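Local coordinates for protein lamina-associated polypeptide 2 isoforms alpha/zeta (Mus musculus, PDB 2V0X) that forms the dimerization domain of a nuclear lamina component, assembling as a largely helical homodimer that probably links lamin A with chromatin, at residues E44-Q48 / P213-G217; I123-T127 / A172-E176; R191-L196 / T218-G222. The protein carries 2 engineered substitutions. One frame throughout, in Å; residues are numbered along the deposited sequence. Where two conformers were deposited one is given.

Contact 1 (E44-Q48 / P213-G217)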
ATOM      1  N   GLU B  44      -9.651   0.584 -11.619  1.00 44.53           N
ATOM      2  CA  GLU B  44      -9.845   1.275 -12.894  1.00 47.31           C
ATOM      3  C   GLU B  44     -10.345   2.718 -12.743  1.00 49.96           C
ATOM      4  O   GLU B  44      -9.960   3.595 -13.527  1.00 52.79           O
ATOM      5  CB  GLU B  44     -10.791   0.485 -13.793  1.00 50.73           C
ATOM      6  CG  GLU B  44     -10.930   1.053 -15.201  1.00 65.66           C
ATOM      7  CD  GLU B  44     -12.011   0.365 -16.016  1.00 73.94           C
ATOM      8  OE1 GLU B  44     -12.447  -0.746 -15.634  1.00 59.29           O
ATOM      9  OE2 GLU B  44     -12.428   0.943 -17.043  1.00 82.70           O
ATOM     10  N   GLU B  45     -11.188   2.969 -11.743  1.00 49.71           N
ATOM     11  CA  GLU B  45     -11.707   4.314 -11.498  1.00 49.99           C
ATOM     12  C   GLU B  45     -10.588   5.266 -11.106  1.00 50.80           C
ATOM     13  O   GLU B  45     -10.557   6.411 -11.565  1.00 54.37           O
ATOM     14  CB  GLU B  45     -12.759   4.314 -10.388  1.00 52.59           C
ATOM     15  CG  GLU B  45     -14.077   3.663 -10.771  1.00 87.14           C
ATOM     16  CD  GLU B  45     -15.036   3.560  -9.597  1.00117.05           C
ATOM     17  OE1 GLU B  45     -15.422   4.614  -9.044  1.00134.57           O
ATOM     18  OE2 GLU B  45     -15.404   2.424  -9.227  1.00117.40           O
ATOM     19  N   GLU B  46      -9.677   4.799 -10.254  1.00 46.92           N
ATOM     20  CA  GLU B  46      -8.553   5.619  -9.805  1.00 43.29           C
ATOM     21  C   GLU B  46      -7.567   5.864 -10.929  1.00 38.93           C
ATOM     22  O   GLU B  46      -6.952   6.918 -11.004  1.00 39.23           O
ATOM     23  CB  GLU B  46      -7.800   4.947  -8.651  1.00 43.61           C
ATOM     24  CG  GLU B  46      -8.633   4.711  -7.405  1.00 53.49           C
ATOM     25  CD  GLU B  46      -9.195   5.988  -6.815  1.00 60.50           C
ATOM     26  OE1 GLU B  46      -8.451   6.992  -6.718  1.00 70.68           O
ATOM     27  OE2 GLU B  46     -10.381   5.975  -6.435  1.00 66.76           O
ATOM     28  N   TRP B  47      -7.431   4.885 -11.811  1.00 33.94           N
ATOM     29  CA  TRP B  47      -6.488   4.980 -12.916  1.00 30.86           C
ATOM     30  C   TRP B  47      -6.923   5.864 -14.080  1.00 34.34           C
ATOM     31  O   TRP B  47      -6.141   6.102 -14.997  1.00 37.03           O
ATOM     32  CB  TRP B  47      -6.123   3.588 -13.403  1.00 28.04           C
ATOM     33  CG  TRP B  47      -5.239   2.860 -12.453  1.00 27.44           C
ATOM     34  CD1 TRP B  47      -4.741   3.331 -11.254  1.00 27.52           C
ATOM     35  CD2 TRP B  47      -4.707   1.540 -12.616  1.00 27.08           C
ATOM     36  NE1 TRP B  47      -3.936   2.379 -10.672  1.00 27.64           N
ATOM     37  CE2 TRP B  47      -3.896   1.271 -11.483  1.00 27.74           C
ATOM     38  CE3 TRP B  47      -4.829   0.557 -13.612  1.00 25.96           C
ATOM     39  CZ2 TRP B  47      -3.215   0.056 -11.321  1.00 28.31           C
ATOM     40  CZ3 TRP B  47      -4.143  -0.650 -13.452  1.00 25.91           C
ATOM     41  CH2 TRP B  47      -3.349  -0.891 -12.315  1.00 26.58           C
ATOM     42  N   GLN B  48      -8.157   6.360 -14.035  1.00 37.26           N
ATOM     43  CA  GLN B  48      -8.661   7.213 -15.102  1.00 41.35           C
ATOM     44  C   GLN B  48      -8.012   8.590 -15.022  1.00 42.25           C
ATOM     45  O   GLN B  48      -7.934   9.311 -16.012  1.00 43.17           O
ATOM     46  CB  GLN B  48     -10.189   7.338 -15.033  1.00 54.01           C
ATOM     47  CG  GLN B  48     -10.945   6.030 -15.259  1.00 61.51           C
ATOM     48  CD  GLN B  48     -10.626   5.383 -16.597  1.00 68.10           C
ATOM     49  OE1 GLN B  48     -10.806   5.991 -17.651  1.00 68.45           O
ATOM     50  NE2 GLN B  48     -10.156   4.141 -16.560  1.00 70.67           N
ATOM     51  N   PRO B 213      -5.299   7.874 -19.602  1.00 41.96           N
ATOM     52  CA  PRO B 213      -5.729   7.000 -18.503  1.00 40.61           C
ATOM     53  C   PRO B 213      -4.715   5.865 -18.429  1.00 37.97           C
ATOM     54  O   PRO B 213      -4.105   5.523 -19.433  1.00 39.47           O
ATOM     55  CB  PRO B 213      -7.069   6.473 -19.009  1.00 41.35           C
ATOM     56  CG  PRO B 213      -7.590   7.639 -19.824  1.00 42.08           C
ATOM     57  CD  PRO B 213      -6.369   8.032 -20.603  1.00 41.49           C
ATOM     58  N   PHE B 214      -4.481   5.323 -17.243  1.00 34.72           N
ATOM     59  CA  PHE B 214      -3.560   4.202 -17.136  1.00 33.80           C
ATOM     60  C   PHE B 214      -4.413   2.947 -17.175  1.00 36.57           C
ATOM     61  O   PHE B 214      -5.419   2.855 -16.470  1.00 39.38           O
ATOM     62  CB  PHE B 214      -2.791   4.246 -15.826  1.00 32.05           C
ATOM     63  CG  PHE B 214      -1.916   3.044 -15.607  1.00 29.68           C
ATOM     64  CD1 PHE B 214      -1.046   2.612 -16.598  1.00 29.06           C
ATOM     65  CD2 PHE B 214      -1.929   2.374 -14.391  1.00 29.09           C
ATOM     66  CE1 PHE B 214      -0.198   1.539 -16.386  1.00 29.53           C
ATOM     67  CE2 PHE B 214      -1.086   1.295 -14.162  1.00 29.64           C
ATOM     68  CZ  PHE B 214      -0.218   0.875 -15.154  1.00 30.03           C
ATOM     69  N   LYS B 215      -3.979   1.953 -17.934  1.00 37.69           N
ATOM     70  CA  LYS B 215      -4.745   0.724 -18.060  1.00 36.88           C
ATOM     71  C   LYS B 215      -4.036  -0.535 -17.584  1.00 39.16           C
ATOM     72  O   LYS B 215      -4.606  -1.621 -17.656  1.00 43.31           O
ATOM     73  CB  LYS B 215      -5.176   0.547 -19.521  1.00 40.65           C
ATOM     74  CG  LYS B 215      -5.973   1.722 -20.095  1.00 56.74           C
ATOM     75  CD  LYS B 215      -7.240   2.003 -19.285  1.00 79.53           C
ATOM     76  CE  LYS B 215      -8.201   0.819 -19.295  1.00 88.85           C
ATOM     77  NZ  LYS B 215      -9.384   1.053 -18.417  1.00 87.28           N
ATOM     78  N   GLY B 216      -2.808  -0.399 -17.087  1.00 37.88           N
ATOM     79  CA  GLY B 216      -2.062  -1.562 -16.641  1.00 36.24           C
ATOM     80  C   GLY B 216      -1.405  -2.209 -17.846  1.00 37.86           C
ATOM     81  O   GLY B 216      -1.716  -1.855 -18.977  1.00 38.19           O
ATOM     82  N   GLY B 217      -0.473  -3.130 -17.622  1.00 38.21           N
ATOM     83  CA  GLY B 217       0.198  -3.790 -18.733  1.00 39.28           C
ATOM     84  C   GLY B 217       1.416  -3.007 -19.186  1.00 42.54           C
ATOM     85  O   GLY B 217       2.556  -3.463 -19.027  1.00 44.63           O
TER
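The backbone N-H of Phe214 donates to the carbonyl O of Trp47 over 2.9 Å, nearly straight at 166°, and ties the irregular segment 213-217 to Trp47 in segment 44-48. Beside this bond the side chains of Trp47 and Phe214 run side by side and point the same way. Their planes meet at 51° with centroids of the Trp47 six-membered ring and the Phe214 ring 4.5 Å apart, an edge-to-face pair in which Phe214 presents its edge to the indole face. The leading edge, CD2 and CE2 of Phe214, lies over the indole, with CD2 above its centre: Phe214 CD2 sits 3.4 Å from Trp47 CD2, and Phe214 CE2 comes within 3.6 Å of Trp47 CH2. A chi1 of 175° turns the Phe214 ring away from its own N and over the indole, and Gly216 N lies over one face of the phenyl ring. Trp47 NE1 bonds to the carbonyl O of Ala181, which fixes the indole against helix 152-196. At Gly216 a side chain would run into the carbonyl O of Lys215, and a CB would also come close to Trp47 CZ3.

At the more exposed side Lys215 folds back through bends at chi2 and chi3, and its NZ forms a salt bridge of 3.3 Å with Glu44 OE2. Gln48 reinforces the turn as NE2 donates to Glu44 O at 3.1 Å, above the carbonyl plane. Tyr114 of the second subunit packs on both aromatic rings, and Lys215 O accepts from Arg70 of that subunit. The whole is an aromatic pair with a salt bridge at its margin, by which the C-terminal loop is fastened to a short helix at the dimer interface of this helical, strand-free domain.

Contact 2 (I123-T127 / A172-E176)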
ATOM      1  N   ILE B 123      -4.751   2.222   7.620  1.00 22.85           N
ATOM      2  CA  ILE B 123      -5.893   1.340   7.460  1.00 22.77           C
ATOM      3  C   ILE B 123      -5.509  -0.054   7.988  1.00 28.02           C
ATOM      4  O   ILE B 123      -6.239  -0.642   8.783  1.00 33.99           O
ATOM      5  CB  ILE B 123      -6.299   1.231   5.964  1.00 19.93           C
ATOM      6  CG1 ILE B 123      -6.766   2.595   5.451  1.00 20.40           C
ATOM      7  CG2 ILE B 123      -7.431   0.198   5.792  1.00 17.96           C
ATOM      8  CD1 ILE B 123      -6.981   2.654   3.911  1.00 19.96           C
ATOM      9  N   ALA B 124      -4.346  -0.561   7.578  1.00 28.70           N
ATOM     10  CA  ALA B 124      -3.905  -1.893   8.020  1.00 28.01           C
ATOM     11  C   ALA B 124      -3.833  -1.991   9.525  1.00 28.48           C
ATOM     12  O   ALA B 124      -4.197  -3.029  10.098  1.00 29.16           O
ATOM     13  CB  ALA B 124      -2.556  -2.283   7.399  1.00 27.31           C
ATOM     14  N   ALA B 125      -3.321  -0.932  10.158  1.00 28.28           N
ATOM     15  CA  ALA B 125      -3.212  -0.869  11.616  1.00 28.59           C
ATOM     16  C   ALA B 125      -4.591  -1.064  12.244  1.00 31.29           C
ATOM     17  O   ALA B 125      -4.743  -1.791  13.224  1.00 35.81           O
ATOM     18  CB  ALA B 125      -2.616   0.488  12.061  1.00 27.70           C
ATOM     19  N   HIS B 126      -5.593  -0.394  11.687  1.00 30.20           N
ATOM     20  CA  HIS B 126      -6.949  -0.530  12.207  1.00 29.10           C
ATOM     21  C   HIS B 126      -7.458  -1.938  11.951  1.00 29.78           C
ATOM     22  O   HIS B 126      -8.105  -2.529  12.803  1.00 32.47           O
ATOM     23  CB  HIS B 126      -7.884   0.509  11.585  1.00 28.90           C
ATOM     24  CG  HIS B 126      -7.797   1.843  12.248  1.00 30.10           C
ATOM     25  ND1 HIS B 126      -8.704   2.259  13.203  1.00 31.22           N
ATOM     26  CD2 HIS B 126      -6.869   2.825  12.157  1.00 30.08           C
ATOM     27  CE1 HIS B 126      -8.332   3.436  13.678  1.00 30.58           C
ATOM     28  NE2 HIS B 126      -7.224   3.800  13.059  1.00 30.28           N
ATOM     29  N   THR B 127      -7.117  -2.487  10.793  1.00 30.72           N
ATOM     30  CA  THR B 127      -7.536  -3.839  10.442  1.00 31.38           C
ATOM     31  C   THR B 127      -6.978  -4.859  11.449  1.00 30.82           C
ATOM     32  O   THR B 127      -7.707  -5.757  11.862  1.00 32.10           O
ATOM     33  CB  THR B 127      -7.125  -4.199   8.992  1.00 35.00           C
ATOM     34  OG1 THR B 127      -7.811  -3.326   8.088  1.00 30.86           O
ATOM     35  CG2 THR B 127      -7.524  -5.629   8.645  1.00 48.74           C
ATOM     36  N   ALA B 172     -12.557  -1.845   4.987  1.00 27.60           N
ATOM     37  CA  ALA B 172     -11.139  -1.501   5.109  1.00 26.37           C
ATOM     38  C   ALA B 172     -10.335  -2.100   3.945  1.00 27.51           C
ATOM     39  O   ALA B 172      -9.474  -1.429   3.359  1.00 30.68           O
ATOM     40  CB  ALA B 172     -10.588  -1.988   6.437  1.00 25.80           C
ATOM     41  N   ALA B 173     -10.649  -3.340   3.582  1.00 25.17           N
ATOM     42  CA  ALA B 173      -9.961  -4.012   2.486  1.00 25.13           C
ATOM     43  C   ALA B 173     -10.170  -3.245   1.161  1.00 27.85           C
ATOM     44  O   ALA B 173      -9.252  -3.144   0.344  1.00 30.14           O
ATOM     45  CB  ALA B 173     -10.449  -5.464   2.366  1.00 25.03           C
ATOM     46  N   PHE B 174     -11.369  -2.714   0.937  1.00 30.52           N
ATOM     47  CA  PHE B 174     -11.614  -1.941  -0.276  1.00 32.06           C
ATOM     48  C   PHE B 174     -10.865  -0.600  -0.236  1.00 30.57           C
ATOM     49  O   PHE B 174     -10.376  -0.133  -1.259  1.00 33.51           O
ATOM     50  CB  PHE B 174     -13.113  -1.751  -0.537  1.00 34.47           C
ATOM     51  CG  PHE B 174     -13.741  -2.927  -1.216  1.00 39.84           C
ATOM     52  CD1 PHE B 174     -14.066  -4.074  -0.492  1.00 43.47           C
ATOM     53  CD2 PHE B 174     -13.893  -2.945  -2.594  1.00 41.17           C
ATOM     54  CE1 PHE B 174     -14.520  -5.228  -1.133  1.00 43.19           C
ATOM     55  CE2 PHE B 174     -14.346  -4.090  -3.246  1.00 42.52           C
ATOM     56  CZ  PHE B 174     -14.656  -5.235  -2.510  1.00 43.33           C
ATOM     57  N   ASP B 175     -10.754   0.000   0.946  1.00 24.86           N
ATOM     58  CA  ASP B 175     -10.005   1.251   1.085  1.00 23.86           C
ATOM     59  C   ASP B 175      -8.492   0.993   0.844  1.00 25.34           C
ATOM     60  O   ASP B 175      -7.808   1.819   0.239  1.00 26.27           O
ATOM     61  CB  ASP B 175     -10.277   1.878   2.455  1.00 25.86           C
ATOM     62  CG  ASP B 175     -11.700   2.467   2.554  1.00 33.18           C
ATOM     63  OD1 ASP B 175     -12.283   2.847   1.517  1.00 34.10           O
ATOM     64  OD2 ASP B 175     -12.250   2.536   3.663  1.00 34.66           O
ATOM     65  N   GLU B 176      -8.001  -0.171   1.277  0.50 25.61           N
ATOM     66  CA  GLU B 176      -6.590  -0.545   1.086  0.50 25.24           C
ATOM     67  C   GLU B 176      -6.324  -0.712  -0.411  0.50 25.08           C
ATOM     68  O   GLU B 176      -5.301  -0.254  -0.934  0.50 25.87           O
ATOM     69  CB  GLU B 176      -6.266  -1.865   1.804  0.50 24.10           C
ATOM     70  CG  GLU B 176      -6.526  -1.837   3.293  0.50 27.44           C
ATOM     71  CD  GLU B 176      -6.216  -3.151   3.999  0.50 34.72           C
ATOM     72  OE1 GLU B 176      -6.737  -4.209   3.585  0.50 41.26           O
ATOM     73  OE2 GLU B 176      -5.473  -3.114   4.996  0.50 44.40           O
TER
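Ile123 carries its CG1 anti to the carbonyl carbon (chi1 -64°), which aims CD1 and CG2 at helix 152-196, and Thr127, with chi1 also -64°, sets OG1 on the same face one turn later. These groups pack an antiparallel helical hairpin: the segment axes come within 9.9 Å and their directions differ by 158°. The Ile123 side chain crosses that of Asp175 at about a right angle, CD1 3.7 Å from Asp175 CB, while Ile123 CG2 lies 3.9 Å from the CB of Ala172. That alanine CB is the close neighbour of both Ile123 CG2 and Thr127 OG1. CG2 of Ile123 also lies against the aliphatic part of Glu176, and Glu176 meets Glu176 of the second subunit, but the glutamate was deposited in two conformers, so the placing of its whole side chain, and both of these contacts with it, is doubtful. Ala124 of the second subunit packs on Ala173, so the hairpin adjoins the dimer interface. Asp175 turns its carboxylate to Tyr61 OH instead. Thr127 OG1 bonds back to Ile123 O at 3.2 Å, above the carbonyl plane, and Thr127 OG1 also rests 3.5 Å from Ala172 CB.

Contact 3 (R191-L196 / T218-G222)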
ATOM      1  N   ARG B 191       7.077   7.462 -13.745  1.00 25.75           N
ATOM      2  CA  ARG B 191       7.800   6.770 -14.810  1.00 26.42           C
ATOM      3  C   ARG B 191       7.473   7.275 -16.207  1.00 27.22           C
ATOM      4  O   ARG B 191       8.320   7.197 -17.096  1.00 28.87           O
ATOM      5  CB  ARG B 191       7.627   5.240 -14.708  1.00 27.45           C
ATOM      6  CG  ARG B 191       8.263   4.640 -13.442  1.00 25.38           C
ATOM      7  CD  ARG B 191       7.990   3.142 -13.307  1.00 34.05           C
ATOM      8  NE  ARG B 191       8.648   2.349 -14.343  1.00 38.44           N
ATOM      9  CZ  ARG B 191       8.038   1.441 -15.099  1.00 36.48           C
ATOM     10  NH1 ARG B 191       6.743   1.208 -14.948  1.00 27.44           N
ATOM     11  NH2 ARG B 191       8.735   0.731 -15.980  1.00 23.92           N
ATOM     12  N   ARG B 192       6.252   7.755 -16.424  1.00 26.64           N
ATOM     13  CA  ARG B 192       5.911   8.314 -17.732  1.00 26.15           C
ATOM     14  C   ARG B 192       6.815   9.539 -17.985  1.00 28.74           C
ATOM     15  O   ARG B 192       7.446   9.645 -19.035  1.00 29.16           O
ATOM     16  CB  ARG B 192       4.442   8.709 -17.794  1.00 24.45           C
ATOM     17  CG  ARG B 192       3.513   7.532 -18.011  1.00 23.71           C
ATOM     18  CD  ARG B 192       2.096   8.014 -18.074  1.00 23.71           C
ATOM     19  NE  ARG B 192       1.190   6.928 -18.429  1.00 26.20           N
ATOM     20  CZ  ARG B 192      -0.116   7.086 -18.590  1.00 27.14           C
ATOM     21  NH1 ARG B 192      -0.649   8.281 -18.432  1.00 29.03           N
ATOM     22  NH2 ARG B 192      -0.891   6.049 -18.885  1.00 29.71           N
ATOM     23  N   TYR B 193       6.944  10.415 -16.989  1.00 29.53           N
ATOM     24  CA  TYR B 193       7.803  11.599 -17.124  1.00 29.94           C
ATOM     25  C   TYR B 193       9.251  11.182 -17.312  1.00 31.19           C
ATOM     26  O   TYR B 193       9.975  11.738 -18.142  1.00 35.54           O
ATOM     27  CB  TYR B 193       7.697  12.501 -15.892  1.00 30.98           C
ATOM     28  CG  TYR B 193       6.462  13.367 -15.886  1.00 33.07           C
ATOM     29  CD1 TYR B 193       5.345  13.026 -15.123  1.00 31.79           C
ATOM     30  CD2 TYR B 193       6.418  14.549 -16.628  1.00 34.87           C
ATOM     31  CE1 TYR B 193       4.210  13.843 -15.097  1.00 31.42           C
ATOM     32  CE2 TYR B 193       5.297  15.371 -16.612  1.00 35.41           C
ATOM     33  CZ  TYR B 193       4.197  15.013 -15.843  1.00 39.45           C
ATOM     34  OH  TYR B 193       3.089  15.832 -15.820  1.00 46.50           O
ATOM     35  N   LEU B 194       9.665  10.168 -16.566  1.00 28.74           N
ATOM     36  CA  LEU B 194      11.028   9.694 -16.655  1.00 28.67           C
ATOM     37  C   LEU B 194      11.408   9.122 -18.013  1.00 31.57           C
ATOM     38  O   LEU B 194      12.496   9.398 -18.509  1.00 34.20           O
ATOM     39  CB  LEU B 194      11.306   8.663 -15.577  1.00 28.59           C
ATOM     40  CG  LEU B 194      12.736   8.133 -15.548  1.00 31.00           C
ATOM     41  CD1 LEU B 194      13.717   9.260 -15.137  1.00 31.32           C
ATOM     42  CD2 LEU B 194      12.801   6.976 -14.561  1.00 31.31           C
ATOM     43  N   TRP B 195      10.529   8.301 -18.591  1.00 33.04           N
ATOM     44  CA  TRP B 195      10.785   7.673 -19.881  1.00 32.13           C
ATOM     45  C   TRP B 195      10.553   8.552 -21.109  1.00 34.04           C
ATOM     46  O   TRP B 195      11.133   8.293 -22.162  1.00 35.43           O
ATOM     47  CB  TRP B 195      10.033   6.340 -20.006  1.00 31.45           C
ATOM     48  CG  TRP B 195      10.689   5.284 -19.203  1.00 32.57           C
ATOM     49  CD1 TRP B 195      10.388   4.929 -17.909  1.00 33.39           C
ATOM     50  CD2 TRP B 195      11.842   4.510 -19.573  1.00 32.78           C
ATOM     51  NE1 TRP B 195      11.290   4.002 -17.456  1.00 33.87           N
ATOM     52  CE2 TRP B 195      12.191   3.724 -18.451  1.00 34.32           C
ATOM     53  CE3 TRP B 195      12.612   4.411 -20.737  1.00 33.29           C
ATOM     54  CZ2 TRP B 195      13.284   2.848 -18.456  1.00 36.43           C
ATOM     55  CZ3 TRP B 195      13.700   3.541 -20.748  1.00 34.99           C
ATOM     56  CH2 TRP B 195      14.029   2.767 -19.614  1.00 35.90           C
ATOM     57  N   LEU B 196       9.718   9.578 -20.986  1.00 32.89           N
ATOM     58  CA  LEU B 196       9.478  10.484 -22.102  1.00 32.00           C
ATOM     59  C   LEU B 196      10.559  11.571 -22.216  1.00 35.46           C
ATOM     60  O   LEU B 196      10.749  12.149 -23.282  1.00 39.00           O
ATOM     61  CB  LEU B 196       8.107  11.150 -21.981  1.00 31.22           C
ATOM     62  CG  LEU B 196       6.882  10.302 -22.315  1.00 32.97           C
ATOM     63  CD1 LEU B 196       5.647  11.155 -22.177  1.00 35.27           C
ATOM     64  CD2 LEU B 196       6.979   9.738 -23.727  1.00 32.02           C
ATOM     65  N   THR B 218       1.178  -1.853 -19.802  1.00 40.67           N
ATOM     66  CA  THR B 218       2.274  -0.996 -20.241  1.00 36.30           C
ATOM     67  C   THR B 218       2.057   0.448 -19.751  1.00 33.31           C
ATOM     68  O   THR B 218       0.928   0.883 -19.521  1.00 31.92           O
ATOM     69  CB  THR B 218       2.467  -1.001 -21.781  1.00 36.55           C
ATOM     70  OG1 THR B 218       1.321  -0.434 -22.414  1.00 48.09           O
ATOM     71  CG2 THR B 218       2.703  -2.414 -22.300  1.00 36.99           C
ATOM     72  N   LEU B 219       3.150   1.189 -19.642  1.00 31.41           N
ATOM     73  CA  LEU B 219       3.125   2.573 -19.167  1.00 30.82           C
ATOM     74  C   LEU B 219       2.169   3.456 -19.977  1.00 32.08           C
ATOM     75  O   LEU B 219       1.434   4.270 -19.419  1.00 33.76           O
ATOM     76  CB  LEU B 219       4.549   3.125 -19.237  1.00 30.75           C
ATOM     77  CG  LEU B 219       5.205   3.901 -18.097  1.00 32.96           C
ATOM     78  CD1 LEU B 219       4.983   3.219 -16.757  1.00 35.84           C
ATOM     79  CD2 LEU B 219       6.694   4.031 -18.420  1.00 31.57           C
ATOM     80  N   PHE B 220       2.128   3.251 -21.289  1.00 33.00           N
ATOM     81  CA  PHE B 220       1.275   4.076 -22.134  1.00 36.27           C
ATOM     82  C   PHE B 220       0.169   3.340 -22.896  1.00 41.53           C
ATOM     83  O   PHE B 220      -0.573   3.965 -23.674  1.00 41.21           O
ATOM     84  CB  PHE B 220       2.144   4.863 -23.121  1.00 34.64           C
ATOM     85  CG  PHE B 220       3.189   5.728 -22.466  1.00 31.81           C
ATOM     86  CD1 PHE B 220       4.530   5.358 -22.497  1.00 31.16           C
ATOM     87  CD2 PHE B 220       2.840   6.939 -21.885  1.00 31.09           C
ATOM     88  CE1 PHE B 220       5.519   6.192 -21.962  1.00 30.27           C
ATOM     89  CE2 PHE B 220       3.811   7.786 -21.346  1.00 31.27           C
ATOM     90  CZ  PHE B 220       5.151   7.415 -21.384  1.00 31.50           C
ATOM     91  N   GLY B 221       0.071   2.025 -22.689  1.00 48.54           N
ATOM     92  CA  GLY B 221      -0.935   1.210 -23.363  1.00 51.69           C
ATOM     93  C   GLY B 221      -2.333   1.805 -23.397  1.00 57.08           C
ATOM     94  O   GLY B 221      -2.790   2.415 -22.428  1.00 58.25           O
ATOM     95  N   GLY B 222      -3.009   1.635 -24.529  1.00 60.43           N
ATOM     96  CA  GLY B 222      -4.350   2.173 -24.674  1.00 63.95           C
ATOM     97  C   GLY B 222      -4.348   3.533 -25.351  1.00 67.74           C
ATOM     98  O   GLY B 222      -5.326   3.919 -25.995  1.00 64.90           O
TER
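Leu219 is the first residue of 218-222 to reach the helix. Its CD1 lies tight at 3.2 Å from Arg191 NH1, and CD2 sits over one face of that guanidinium. CD2 also meets Trp195 CD1 at 3.8 Å. The carbonyl O of Leu219 then takes two bonds from one guanidinium: Arg192 grips side-on, NE at 2.8 Å and NH2 at 3.0 Å from Leu219 O, with that oxygen near the guanidinium plane. The Arg192 chain is extended from CG to NE, which carries its head past Phe220. The ring of Phe220 is nearly parallel to the guanidinium (16°) and presses CE2 to 3.4 Å from Arg192 CG, while its tip atom CZ comes 3.5 Å from Leu196 CG. Replacing Arg192 by alanine would probably deprive Leu219 O of the two N-H groups that grip it, Ala212 O and Thr210 O of their NH1 partner, and Phe220 of the aliphatic chain packed on it. At Gly221 a CB would clash with Thr218 OG1. No strand is present: the loop is held between helix 152-196, helix 203-211, whose Leu209 touches Phe220, and the second subunit, whose Asp78 bonds to Thr218 OG1 and Phe220 N. On the helix side, Asp107 of the second subunit forms a salt bridge with Arg191 and accepts a hydrogen bond from Trp195 NE1, and Pro75 O of that subunit takes Arg191 NH1.

Contact 2 is the buried joint of the long helix pair 100-146 and 152-196, made largely by aliphatic contacts, with no hydrogen bond between the two segments, whereas contact 1 is only partly buried and adds a salt bridge at its exposed side. Contact 3 is buried but polar at heart, with a guanidinium on a backbone carbonyl. Contacts 2 and 3 share helix 152-196 yet lie about 30 Å apart between centres. Contacts 1 and 3 lie about 12 Å apart, centre to centre, and touch: Arg192 also reaches Pro213 O in a weak bond and packs on Phe214, joining both halves of the C-terminal loop. Every one of the three adjoins the second subunit.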